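Local coordinates for protein Xaa-Pro Dipeptidase (PDB 2QS8) that probably acts as a metal-dependent carboxypeptidase or dipeptidase of the amidohydrolase superfamily, releasing a C-terminal residue, and holds methionine in its active site, at residues Leu16-Gly19 with Val24-Arg27; Arg111-Ser116 with Gly192-Val197; Pro276-Gly281 with Phe341-Glu346; Glu282-Lys287 with Asn292-Ile297. All coordinates share one frame; numbering follows the deposited sequence.

Contact 1 of 4, residues Leu16-Gly19 with Val24-Arg27; sequences LIDG and VQSR
The amide of Gln-25 meets the carboxylate of Asp-18 with the two planes nearly perpendicular, 85° apart. The touching atoms are Gln-25 NE2 and Asp-18 OD2, 3.0 Å apart, in a weak, bent hydrogen bond. A bound water takes a second bond from NE2 at 2.9 Å. The same water accepts from Asp-18 N and donates to Leu-16 O, at 2.7 Å, so it ties the amide to the turning backbone. The other carboxylate oxygen, Asp-18 OD1, accepts from the backbone N of Lys-20 and Ser-21, and the bond to Lys-20 closes an Asx turn. Gln-25 CG lies anti to the carbonyl carbon (chi1 -54°); with the extended chain beyond, this brings the amide to Asp-18, and CB and CG pass beside Leu-16 O. Behind the polar ends, Leu-16 and Gln-25 form an antiparallel hydrogen-bonded pair. Leu-16 N gives to Gln-25 O at 2.8 Å, and Gln-25 N gives to Leu-16 O at 3.0 Å. Leu-16 O therefore accepts two bonds, counting the water's. Ile-17 and Val-24 touch loosely, and both reach Ile-391. The arrangement is that of a beta hairpin joining strands 9-16 and 25-26, in the small beta domain that amidohydrolases commonly carry beside the barrel.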
loop_
_atom_site.group_PDB
_atom_site.type_symbol
_atom_site.label_atom_id
_atom_site.label_comp_id
_atom_site.label_asym_id
_atom_site.label_seq_id
_atom_site.Cartn_x
_atom_site.Cartn_y
_atom_site.Cartn_z
ATOM N N LEU A 16 -45.600 -24.760 -25.946
ATOM C CA LEU A 16 -44.224 -24.795 -25.480
ATOM C C LEU A 16 -43.310 -23.734 -26.075
ATOM O O LEU A 16 -43.141 -23.657 -27.293
ATOM C CB LEU A 16 -43.613 -26.168 -25.755
ATOM C CG LEU A 16 -42.102 -26.306 -25.500
ATOM C CD1 LEU A 16 -41.838 -26.295 -24.002
ATOM C CD2 LEU A 16 -41.575 -27.605 -26.107
ATOM N N ILE A 17 -42.740 -22.910 -25.195
ATOM C CA ILE A 17 -41.769 -21.898 -25.583
ATOM C C ILE A 17 -40.489 -22.553 -25.060
ATOM O O ILE A 17 -40.279 -22.637 -23.849
ATOM C CB ILE A 17 -42.030 -20.553 -24.872
ATOM C CG1 ILE A 17 -43.419 -20.030 -25.253
ATOM C CG2 ILE A 17 -40.965 -19.534 -25.263
ATOM C CD1 ILE A 17 -43.793 -18.730 -24.579
ATOM N N ASP A 18 -39.647 -23.038 -25.965
ATOM C CA ASP A 18 -38.441 -23.740 -25.552
ATOM C C ASP A 18 -37.189 -22.920 -25.250
ATOM O O ASP A 18 -36.232 -23.454 -24.697
ATOM C CB ASP A 18 -38.102 -24.859 -26.555
ATOM C CG ASP A 18 -37.575 -24.339 -27.888
ATOM O OD1 ASP A 18 -37.379 -23.120 -28.051
ATOM O OD2 ASP A 18 -37.345 -25.175 -28.787
ATOM N N GLY A 19 -37.188 -21.641 -25.611
ATOM C CA GLY A 19 -36.029 -20.814 -25.336
ATOM C C GLY A 19 -35.132 -20.548 -26.525
ATOM O O GLY A 19 -34.405 -19.558 -26.533
ATOM N N VAL A 24 -43.907 -20.530 -31.015
ATOM C CA VAL A 24 -44.589 -21.177 -29.910
ATOM C C VAL A 24 -45.021 -22.509 -30.500
ATOM O O VAL A 24 -45.747 -22.545 -31.491
ATOM C CB VAL A 24 -45.830 -20.404 -29.467
ATOM C CG1 VAL A 24 -46.488 -21.121 -28.298
ATOM C CG2 VAL A 24 -45.445 -18.982 -29.079
ATOM N N GLN A 25 -44.555 -23.602 -29.911
ATOM C CA GLN A 25 -44.885 -24.930 -30.404
ATOM C C GLN A 25 -46.136 -25.471 -29.730
ATOM O O GLN A 25 -46.358 -25.228 -28.548
ATOM C CB GLN A 25 -43.697 -25.856 -30.167
ATOM C CG GLN A 25 -42.408 -25.298 -30.760
ATOM C CD GLN A 25 -41.182 -26.069 -30.334
ATOM O OE1 GLN A 25 -41.088 -27.279 -30.548
ATOM N NE2 GLN A 25 -40.226 -25.371 -29.721
ATOM N N SER A 26 -46.953 -26.198 -30.487
ATOM C CA SER A 26 -48.192 -26.751 -29.948
ATOM C C SER A 26 -48.117 -28.244 -29.650
ATOM O O SER A 26 -47.505 -29.004 -30.393
ATOM C CB SER A 26 -49.348 -26.500 -30.918
ATOM O OG SER A 26 -49.561 -25.117 -31.128
ATOM N N ARG A 27 -48.761 -28.644 -28.560
ATOM C CA ARG A 27 -48.826 -30.043 -28.138
ATOM C C ARG A 27 -47.495 -30.765 -28.201
ATOM O O ARG A 27 -47.145 -31.351 -29.223
ATOM C CB ARG A 27 -49.862 -30.794 -28.984
ATOM C CG ARG A 27 -51.297 -30.289 -28.791
ATOM C CD ARG A 27 -52.296 -31.015 -29.685
ATOM N NE ARG A 27 -52.642 -30.231 -30.865
ATOM C CZ ARG A 27 -51.849 -30.065 -31.915
ATOM N NH1 ARG A 27 -50.657 -30.638 -31.941
ATOM N NH2 ARG A 27 -52.237 -29.309 -32.931
HETATM O O HOH W 1 -40.879 -22.790 -28.538
#

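Contact 2 of 4, residues Arg111-Ser116 with Gly192-Val197; sequences RQVGDS and GIKITV
Lys-194 and Val-113 make the whole contact, and both are buried. The tight part surrounds one carbonyl oxygen. Lys-194 NZ donates to Val-113 O at 2.8 Å, in the carbonyl plane, with a C=O...N angle of 157°. The lysine chain curls about that oxygen, for it bends at chi2 (67°) and again at chi4 (-49°). Lys-194 CG comes within 3.4 Å of Val-113 O. The valine side chain crosses the lysine at about a right angle, with Val-113 CB 4.0 Å from Lys-194 CD and Val-113 CG2 3.8 Å from NZ. The rest is loose. The nearest CA atoms, those of Val-113 and Lys-194, are 5.9 Å apart. Beyond them 111-116 turns off, and the exposed Ser-116 bonds to Gln-91 instead. The Lys-194 side chain is about 4 Å from the magnesium ion and touches its ligand His-69. Gly-114 O accepts from ND1 of a second ligand, His-71, and probably helps to orient it. In the TIM barrel, strand 136-139 runs between the two segments, bonded to Gln-112 on one side and Gly-192 on the other. Strand 231-236 follows 192-196, and Ile-193 packs outward on helix 175-188.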
loop_
_atom_site.group_PDB
_atom_site.type_symbol
_atom_site.label_atom_id
_atom_site.label_comp_id
_atom_site.label_asym_id
_atom_site.label_seq_id
_atom_site.Cartn_x
_atom_site.Cartn_y
_atom_site.Cartn_z
ATOM N N ARG A 111 -29.117 -14.415 -10.130
ATOM C CA ARG A 111 -27.767 -13.958 -9.876
ATOM C C ARG A 111 -27.888 -12.840 -8.821
ATOM O O ARG A 111 -28.388 -11.753 -9.131
ATOM C CB ARG A 111 -27.128 -13.401 -11.161
ATOM C CG ARG A 111 -25.640 -13.075 -11.033
ATOM C CD ARG A 111 -25.035 -12.465 -12.313
ATOM N NE ARG A 111 -25.630 -11.174 -12.641
ATOM C CZ ARG A 111 -25.119 -10.305 -13.501
ATOM N NH1 ARG A 111 -23.991 -10.583 -14.139
ATOM N NH2 ARG A 111 -25.717 -9.140 -13.697
ATOM N N GLN A 112 -27.488 -13.113 -7.578
ATOM C CA GLN A 112 -27.531 -12.085 -6.539
ATOM C C GLN A 112 -26.252 -11.263 -6.677
ATOM O O GLN A 112 -25.145 -11.776 -6.506
ATOM C CB GLN A 112 -27.571 -12.690 -5.136
ATOM C CG GLN A 112 -27.545 -11.615 -4.050
ATOM C CD GLN A 112 -28.729 -11.697 -3.107
ATOM O OE1 GLN A 112 -29.819 -12.119 -3.497
ATOM N NE2 GLN A 112 -28.527 -11.277 -1.868
ATOM N N VAL A 113 -26.404 -9.987 -6.979
ATOM C CA VAL A 113 -25.250 -9.140 -7.148
ATOM C C VAL A 113 -25.096 -8.106 -6.043
ATOM O O VAL A 113 -25.031 -6.908 -6.320
ATOM C CB VAL A 113 -25.284 -8.432 -8.520
ATOM C CG1 VAL A 113 -25.005 -9.450 -9.631
ATOM C CG2 VAL A 113 -26.645 -7.795 -8.734
ATOM N N GLY A 114 -25.031 -8.583 -4.798
ATOM C CA GLY A 114 -24.842 -7.688 -3.669
ATOM C C GLY A 114 -25.666 -7.874 -2.401
ATOM O O GLY A 114 -26.887 -7.919 -2.448
ATOM N N ASP A 115 -24.977 -7.993 -1.269
ATOM C CA ASP A 115 -25.604 -8.090 0.052
ATOM C C ASP A 115 -24.497 -7.776 1.048
ATOM O O ASP A 115 -23.358 -7.561 0.631
ATOM C CB ASP A 115 -26.238 -9.476 0.317
ATOM C CG ASP A 115 -25.242 -10.623 0.259
ATOM O OD1 ASP A 115 -25.376 -11.471 -0.651
ATOM O OD2 ASP A 115 -24.344 -10.694 1.125
ATOM N N SER A 116 -24.801 -7.748 2.345
ATOM C CA SER A 116 -23.775 -7.403 3.330
ATOM C C SER A 116 -22.502 -8.254 3.246
ATOM O O SER A 116 -21.469 -7.877 3.793
ATOM C CB SER A 116 -24.352 -7.421 4.753
ATOM O OG SER A 116 -24.824 -8.703 5.124
ATOM N N GLY A 192 -19.089 -14.907 -8.338
ATOM C CA GLY A 192 -18.658 -13.802 -9.172
ATOM C C GLY A 192 -18.368 -12.522 -8.415
ATOM O O GLY A 192 -18.382 -12.477 -7.181
ATOM N N ILE A 193 -18.116 -11.466 -9.181
ATOM C CA ILE A 193 -17.785 -10.165 -8.626
ATOM C C ILE A 193 -18.747 -9.095 -9.084
ATOM O O ILE A 193 -19.225 -9.108 -10.220
ATOM C CB ILE A 193 -16.359 -9.736 -9.052
ATOM C CG1 ILE A 193 -15.322 -10.692 -8.465
ATOM C CG2 ILE A 193 -16.085 -8.296 -8.609
ATOM C CD1 ILE A 193 -15.234 -10.675 -6.934
ATOM N N LYS A 194 -19.020 -8.156 -8.187
ATOM C CA LYS A 194 -19.890 -7.030 -8.483
ATOM C C LYS A 194 -19.210 -5.756 -7.972
ATOM O O LYS A 194 -18.722 -5.720 -6.841
ATOM C CB LYS A 194 -21.242 -7.225 -7.797
ATOM C CG LYS A 194 -22.096 -5.974 -7.719
ATOM C CD LYS A 194 -22.555 -5.507 -9.085
ATOM C CE LYS A 194 -23.540 -4.351 -8.949
ATOM N NZ LYS A 194 -24.624 -4.637 -7.969
ATOM N N ILE A 195 -19.157 -4.727 -8.809
ATOM C CA ILE A 195 -18.553 -3.457 -8.410
ATOM C C ILE A 195 -19.450 -2.291 -8.823
ATOM O O ILE A 195 -20.285 -2.430 -9.723
ATOM C CB ILE A 195 -17.174 -3.222 -9.076
ATOM C CG1 ILE A 195 -17.341 -3.061 -10.592
ATOM C CG2 ILE A 195 -16.235 -4.350 -8.735
ATOM C CD1 ILE A 195 -16.051 -2.705 -11.339
ATOM N N THR A 196 -19.290 -1.160 -8.150
ATOM C CA THR A 196 -20.027 0.046 -8.496
ATOM C C THR A 196 -18.989 0.951 -9.172
ATOM O O THR A 196 -18.205 1.637 -8.514
ATOM C CB THR A 196 -20.644 0.743 -7.245
ATOM O OG1 THR A 196 -19.669 0.842 -6.199
ATOM C CG2 THR A 196 -21.835 -0.043 -6.739
ATOM N N VAL A 197 -18.974 0.916 -10.499
ATOM C CA VAL A 197 -18.028 1.713 -11.264
ATOM C C VAL A 197 -18.394 3.207 -11.313
ATOM O O VAL A 197 -17.584 4.029 -11.742
ATOM C CB VAL A 197 -17.875 1.159 -12.711
ATOM C CG1 VAL A 197 -18.924 1.757 -13.620
ATOM C CG2 VAL A 197 -16.463 1.431 -13.222
#

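Contact 3 of 4, residues Pro276-Gly281 with Phe341-Glu346; sequences PTISAG and FVYMVE. With MET (methionine), chain D.
Tyr-343 is the first residue of 341-346 to reach 276-281. Its CB lies 3.8 Å from Ile-278 CG2, and the ring leads on to Ser-279. There Ser-279 OG stands 3.6 Å from Tyr-343 CD2, approaching the ring obliquely. Ser-279 CA is also near CD2 and CE2 of the ring. The hydroxyl of Ser-279 has its polar partner elsewhere, in Glu-340 OE1. The other oxygen of that carboxylate, Glu-340 OE2, takes the backbone N of Ile-278 in the first turn of helix 278-287. Glu-340 thus grips the start of this helix twice. With an alanine in place of Tyr-343, CB could still meet Ile-278, but the loss of the ring would probably open a gap beside Ser-279. In this TIM-barrel fold 276-281 leaves strand 273-275 and starts helix 278-287, while 341-346 lies on helix 339-346. The side of 276-281 that faces away from Tyr-343 lines the pocket. The CE atom of the bound methionine lies 3.4 Å from Thr-277 OG1 and 3.5 Å from Ala-280 CB. The backbone N of Gly-281 is also 3.4 Å from that CE. Against CE this is van der Waals contact; Thr-277 OG1 is hydrogen-bonded to His-255 ND1. Next along 341-346 comes Met-344, modelled as selenomethionine. Its CG meets Ile-278 CD1 at 4.1 Å. Ile-278 CG1 is anti to the carbonyl carbon (chi1 -57°), which sends CD1 to Met-344 and leaves CG2 for Tyr-343. Phe-313 of helix 299-319 touches both Ile-278 and Met-344.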
loop_
_atom_site.group_PDB
_atom_site.type_symbol
_atom_site.label_atom_id
_atom_site.label_comp_id
_atom_site.label_asym_id
_atom_site.label_seq_id
_atom_site.Cartn_x
_atom_site.Cartn_y
_atom_site.Cartn_z
ATOM N N PRO A 276 -30.884 -4.076 -17.837
ATOM C CA PRO A 276 -31.619 -2.838 -17.579
ATOM C C PRO A 276 -32.230 -2.526 -16.213
ATOM O O PRO A 276 -32.086 -1.411 -15.733
ATOM C CB PRO A 276 -32.663 -2.830 -18.691
ATOM C CG PRO A 276 -32.957 -4.272 -18.869
ATOM C CD PRO A 276 -31.590 -4.904 -18.828
ATOM N N THR A 277 -32.896 -3.486 -15.588
ATOM C CA THR A 277 -33.567 -3.240 -14.311
ATOM C C THR A 277 -34.501 -2.044 -14.467
ATOM O O THR A 277 -34.457 -1.086 -13.682
ATOM C CB THR A 277 -32.582 -2.955 -13.135
ATOM O OG1 THR A 277 -31.971 -1.659 -13.294
ATOM C CG2 THR A 277 -31.527 -4.050 -13.059
ATOM N N ILE A 278 -35.339 -2.097 -15.496
ATOM C CA ILE A 278 -36.292 -1.021 -15.743
ATOM C C ILE A 278 -37.219 -0.850 -14.536
ATOM O O ILE A 278 -37.505 0.270 -14.128
ATOM C CB ILE A 278 -37.162 -1.298 -16.995
ATOM C CG1 ILE A 278 -36.269 -1.503 -18.217
ATOM C CG2 ILE A 278 -38.107 -0.120 -17.240
ATOM C CD1 ILE A 278 -37.013 -1.970 -19.443
ATOM N N SER A 279 -37.669 -1.969 -13.969
ATOM C CA SER A 279 -38.563 -1.953 -12.812
ATOM C C SER A 279 -38.049 -1.046 -11.702
ATOM O O SER A 279 -38.754 -0.147 -11.248
ATOM C CB SER A 279 -38.735 -3.363 -12.247
ATOM O OG SER A 279 -39.413 -4.209 -13.155
ATOM N N ALA A 280 -36.821 -1.300 -11.263
ATOM C CA ALA A 280 -36.212 -0.516 -10.196
ATOM C C ALA A 280 -36.159 0.948 -10.604
ATOM O O ALA A 280 -36.321 1.833 -9.768
ATOM C CB ALA A 280 -34.804 -1.032 -9.889
ATOM N N GLY A 281 -35.925 1.190 -11.889
ATOM C CA GLY A 281 -35.869 2.549 -12.390
ATOM C C GLY A 281 -37.206 3.238 -12.177
ATOM O O GLY A 281 -37.271 4.320 -11.588
ATOM N N PHE A 341 -40.878 -7.874 -17.527
ATOM C CA PHE A 341 -41.240 -8.323 -18.871
ATOM C C PHE A 341 -42.161 -7.299 -19.523
ATOM O O PHE A 341 -41.942 -6.880 -20.661
ATOM C CB PHE A 341 -41.968 -9.671 -18.829
ATOM C CG PHE A 341 -41.081 -10.841 -18.529
ATOM C CD1 PHE A 341 -39.992 -11.135 -19.337
ATOM C CD2 PHE A 341 -41.335 -11.651 -17.430
ATOM C CE1 PHE A 341 -39.170 -12.213 -19.043
ATOM C CE2 PHE A 341 -40.520 -12.730 -17.130
ATOM C CZ PHE A 341 -39.437 -13.012 -17.935
ATOM N N VAL A 342 -43.196 -6.898 -18.791
ATOM C CA VAL A 342 -44.148 -5.932 -19.308
ATOM C C VAL A 342 -43.458 -4.615 -19.667
ATOM O O VAL A 342 -43.828 -3.960 -20.646
ATOM C CB VAL A 342 -45.260 -5.662 -18.284
ATOM C CG1 VAL A 342 -46.330 -4.766 -18.909
ATOM C CG2 VAL A 342 -45.844 -6.979 -17.797
ATOM N N TYR A 343 -42.458 -4.233 -18.877
ATOM C CA TYR A 343 -41.723 -2.999 -19.129
ATOM C C TYR A 343 -40.858 -3.122 -20.374
ATOM O O TYR A 343 -40.752 -2.181 -21.156
ATOM C CB TYR A 343 -40.850 -2.629 -17.922
ATOM C CG TYR A 343 -41.599 -1.978 -16.777
ATOM C CD1 TYR A 343 -42.267 -0.765 -16.960
ATOM C CD2 TYR A 343 -41.597 -2.542 -15.499
ATOM C CE1 TYR A 343 -42.905 -0.129 -15.910
ATOM C CE2 TYR A 343 -42.237 -1.911 -14.431
ATOM C CZ TYR A 343 -42.886 -0.705 -14.648
ATOM O OH TYR A 343 -43.505 -0.057 -13.603
HETATM N N MSE A 344 -40.245 -4.285 -20.560
HETATM C CA MSE A 344 -39.393 -4.514 -21.711
HETATM C C MSE A 344 -40.186 -4.463 -22.998
HETATM O O MSE A 344 -39.716 -3.935 -24.007
HETATM C CB MSE A 344 -38.702 -5.862 -21.573
HETATM C CG MSE A 344 -37.767 -5.881 -20.401
HETATM SE SE MSE A 344 -36.941 -7.615 -20.248
HETATM C CE MSE A 344 -35.299 -7.342 -21.277
ATOM N N VAL A 345 -41.403 -4.991 -22.945
ATOM C CA VAL A 345 -42.274 -4.998 -24.106
ATOM C C VAL A 345 -42.744 -3.587 -24.450
ATOM O O VAL A 345 -42.612 -3.150 -25.588
ATOM C CB VAL A 345 -43.514 -5.906 -23.880
ATOM C CG1 VAL A 345 -44.435 -5.828 -25.088
ATOM C CG2 VAL A 345 -43.074 -7.354 -23.644
ATOM N N GLU A 346 -43.288 -2.874 -23.468
ATOM C CA GLU A 346 -43.780 -1.524 -23.702
ATOM C C GLU A 346 -42.706 -0.591 -24.243
ATOM O O GLU A 346 -43.018 0.449 -24.824
ATOM C CB GLU A 346 -44.361 -0.935 -22.417
ATOM C CG GLU A 346 -45.406 -1.819 -21.767
ATOM C CD GLU A 346 -46.315 -1.056 -20.824
ATOM O OE1 GLU A 346 -45.809 -0.194 -20.064
ATOM O OE2 GLU A 346 -47.538 -1.336 -20.841
HETATM N N MET D . -29.923 0.193 -6.982
HETATM C CA MET D . -29.730 1.224 -8.044
HETATM C C MET D . -29.108 2.502 -7.489
HETATM O O MET D . -28.500 3.248 -8.284
HETATM C CB MET D . -31.075 1.561 -8.686
HETATM C CG MET D . -30.964 2.547 -9.816
HETATM S SD MET D . -32.501 2.725 -10.651
HETATM C CE MET D . -32.606 1.138 -11.428
HETATM O OXT MET D . -29.246 2.742 -6.269
#

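Contact 4 of 4, residues Glu282-Lys287 with Asn292-Ile297; sequences EFVAEK and NFFPEI
The CH-pi contact joins Lys-287 to Phe-293. Lys-287 CB stands over one face of the Phe-293 ring, 3.9 Å from its centroid and 26° off the normal. CG lies against the ring, and the bend at chi2 (-60°) turns CD along it, with CD 3.6 Å from Phe-293 CZ. The face of Phe-283 receives CG of the same lysine. Ring against ring, Phe-293 CD2 lies 3.6 Å above the centre of the Phe-294 ring. An alanine in place of Phe-293 would take the ring from Lys-287 and from the face of Phe-294, and would probably leave the lysine chain freer to turn. Apolar contact comes from Val-284, whose CB is 3.9 Å from Phe-294 CZ. Lys-287 CB also nears CE2 obliquely. A backbone carbonyl meets the ring edge, Val-284 O lying 3.4 Å from Phe-294 CE2. Beyond the segments Phe-294 meets Tyr-76 and Ala-302. Within the helix, Lys-287 NZ and Glu-286 OE2 form a long salt bridge of 3.9 Å. No hydrogen bond crosses between helix 278-287 and the loop after it. Carbon surfaces therefore hold the loop to the helix, with lysine methylenes clad in aromatic rings and the amine leading away.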
loop_
_atom_site.group_PDB
_atom_site.type_symbol
_atom_site.label_atom_id
_atom_site.label_comp_id
_atom_site.label_asym_id
_atom_site.label_seq_id
_atom_site.Cartn_x
_atom_site.Cartn_y
_atom_site.Cartn_z
ATOM N N GLU A 282 -38.275 2.596 -12.647
ATOM C CA GLU A 282 -39.625 3.129 -12.508
ATOM C C GLU A 282 -39.994 3.264 -11.030
ATOM O O GLU A 282 -40.752 4.158 -10.649
ATOM C CB GLU A 282 -40.633 2.209 -13.212
ATOM C CG GLU A 282 -40.438 2.089 -14.715
ATOM C CD GLU A 282 -40.698 3.393 -15.448
ATOM O OE1 GLU A 282 -41.784 3.973 -15.247
ATOM O OE2 GLU A 282 -39.830 3.833 -16.228
ATOM N N PHE A 283 -39.451 2.373 -10.204
ATOM C CA PHE A 283 -39.725 2.385 -8.770
ATOM C C PHE A 283 -39.247 3.675 -8.093
ATOM O O PHE A 283 -40.026 4.362 -7.434
ATOM C CB PHE A 283 -39.053 1.193 -8.088
ATOM C CG PHE A 283 -39.421 1.039 -6.641
ATOM C CD1 PHE A 283 -40.566 0.346 -6.273
ATOM C CD2 PHE A 283 -38.639 1.609 -5.645
ATOM C CE1 PHE A 283 -40.927 0.221 -4.942
ATOM C CE2 PHE A 283 -38.994 1.489 -4.307
ATOM C CZ PHE A 283 -40.140 0.794 -3.956
ATOM N N VAL A 284 -37.972 4.002 -8.260
ATOM C CA VAL A 284 -37.433 5.197 -7.631
ATOM C C VAL A 284 -38.032 6.475 -8.205
ATOM O O VAL A 284 -38.114 7.488 -7.510
ATOM C CB VAL A 284 -35.875 5.253 -7.715
ATOM C CG1 VAL A 284 -35.271 4.061 -6.987
ATOM C CG2 VAL A 284 -35.423 5.273 -9.148
ATOM N N ALA A 285 -38.447 6.424 -9.472
ATOM C CA ALA A 285 -39.079 7.591 -10.067
ATOM C C ALA A 285 -40.377 7.942 -9.353
ATOM O O ALA A 285 -40.541 9.023 -8.833
ATOM C CB ALA A 285 -39.332 7.360 -11.547
ATOM N N GLU A 286 -41.263 6.948 -9.324
ATOM C CA GLU A 286 -42.556 7.091 -8.672
ATOM C C GLU A 286 -42.389 7.524 -7.221
ATOM O O GLU A 286 -43.040 8.467 -6.770
ATOM C CB GLU A 286 -43.312 5.762 -8.728
ATOM C CG GLU A 286 -44.717 5.802 -8.140
ATOM C CD GLU A 286 -45.221 4.420 -7.724
ATOM O OE1 GLU A 286 -45.050 3.455 -8.509
ATOM O OE2 GLU A 286 -45.793 4.299 -6.616
ATOM N N LYS A 287 -41.508 6.841 -6.496
ATOM C CA LYS A 287 -41.286 7.142 -5.088
ATOM C C LYS A 287 -40.653 8.505 -4.845
ATOM O O LYS A 287 -40.851 9.092 -3.788
ATOM C CB LYS A 287 -40.432 6.048 -4.435
ATOM C CG LYS A 287 -41.047 4.648 -4.514
ATOM C CD LYS A 287 -42.398 4.593 -3.831
ATOM C CE LYS A 287 -42.964 3.186 -3.844
ATOM N NZ LYS A 287 -44.297 3.118 -3.185
ATOM N N ASN A 292 -40.145 12.917 1.740
ATOM C CA ASN A 292 -39.490 12.147 2.797
ATOM C C ASN A 292 -39.524 10.634 2.650
ATOM O O ASN A 292 -39.397 9.910 3.642
ATOM C CB ASN A 292 -40.070 12.534 4.163
ATOM C CG ASN A 292 -39.903 14.016 4.468
ATOM O OD1 ASN A 292 -38.786 14.530 4.496
ATOM N ND2 ASN A 292 -41.018 14.706 4.694
ATOM N N PHE A 293 -39.716 10.149 1.427
ATOM C CA PHE A 293 -39.720 8.711 1.200
ATOM C C PHE A 293 -38.243 8.314 1.215
ATOM O O PHE A 293 -37.834 7.423 1.961
ATOM C CB PHE A 293 -40.333 8.359 -0.150
ATOM C CG PHE A 293 -40.408 6.882 -0.405
ATOM C CD1 PHE A 293 -41.514 6.151 0.007
ATOM C CD2 PHE A 293 -39.349 6.211 -1.017
ATOM C CE1 PHE A 293 -41.566 4.786 -0.187
ATOM C CE2 PHE A 293 -39.393 4.845 -1.210
ATOM C CZ PHE A 293 -40.504 4.129 -0.794
ATOM N N PHE A 294 -37.466 9.005 0.382
ATOM C CA PHE A 294 -36.027 8.799 0.267
ATOM C C PHE A 294 -35.305 9.850 1.121
ATOM O O PHE A 294 -35.886 10.866 1.512
ATOM C CB PHE A 294 -35.552 8.995 -1.184
ATOM C CG PHE A 294 -36.059 7.955 -2.164
ATOM C CD1 PHE A 294 -35.685 6.621 -2.046
ATOM C CD2 PHE A 294 -36.879 8.328 -3.231
ATOM C CE1 PHE A 294 -36.118 5.673 -2.977
ATOM C CE2 PHE A 294 -37.320 7.386 -4.165
ATOM C CZ PHE A 294 -36.940 6.061 -4.041
ATOM N N PRO A 295 -34.032 9.599 1.451
ATOM C CA PRO A 295 -33.300 10.589 2.244
ATOM C C PRO A 295 -33.181 11.795 1.306
ATOM O O PRO A 295 -33.249 11.631 0.085
ATOM C CB PRO A 295 -31.961 9.905 2.490
ATOM C CG PRO A 295 -32.350 8.452 2.575
ATOM C CD PRO A 295 -33.327 8.305 1.433
ATOM N N GLU A 296 -33.007 12.990 1.855
ATOM C CA GLU A 296 -32.904 14.183 1.026
ATOM C C GLU A 296 -31.769 14.148 0.005
ATOM O O GLU A 296 -31.895 14.696 -1.089
ATOM C CB GLU A 296 -32.761 15.435 1.904
ATOM C CG GLU A 296 -34.005 15.778 2.714
ATOM C CD GLU A 296 -35.286 15.734 1.883
ATOM O OE1 GLU A 296 -35.350 16.421 0.841
ATOM O OE2 GLU A 296 -36.230 15.011 2.276
ATOM N N ILE A 297 -30.663 13.505 0.357
ATOM C CA ILE A 297 -29.513 13.429 -0.538
ATOM C C ILE A 297 -29.749 12.420 -1.677
ATOM O O ILE A 297 -29.159 12.542 -2.758
ATOM C CB ILE A 297 -28.227 13.071 0.262
ATOM C CG1 ILE A 297 -26.992 13.244 -0.612
ATOM C CG2 ILE A 297 -28.308 11.657 0.786
ATOM C CD1 ILE A 297 -25.693 13.204 0.159
#

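Contacts 3 and 4 share helix 278-287. Contact 4 is nested inside the loop contact 3 closes. Their centres are about 18 Å apart, but they touch where Tyr-343 CE1 meets Glu-282 CG at 3.5 Å. Both border the bound methionine: contact 3 supplies Thr-277, Ala-280 and Gly-281 to its pocket, and the Val-284 side chain of contact 4 is about 4 Å away. Contact 2 serves the metal side of the site, and its Lys-194 side chain is about 7 Å from the methionine. Its centre is about 20 Å from contact 3. Contact 1 touches no other; its centre is about 24 Å from contact 3 and about 34 Å from contact 2, whose sheet it shares.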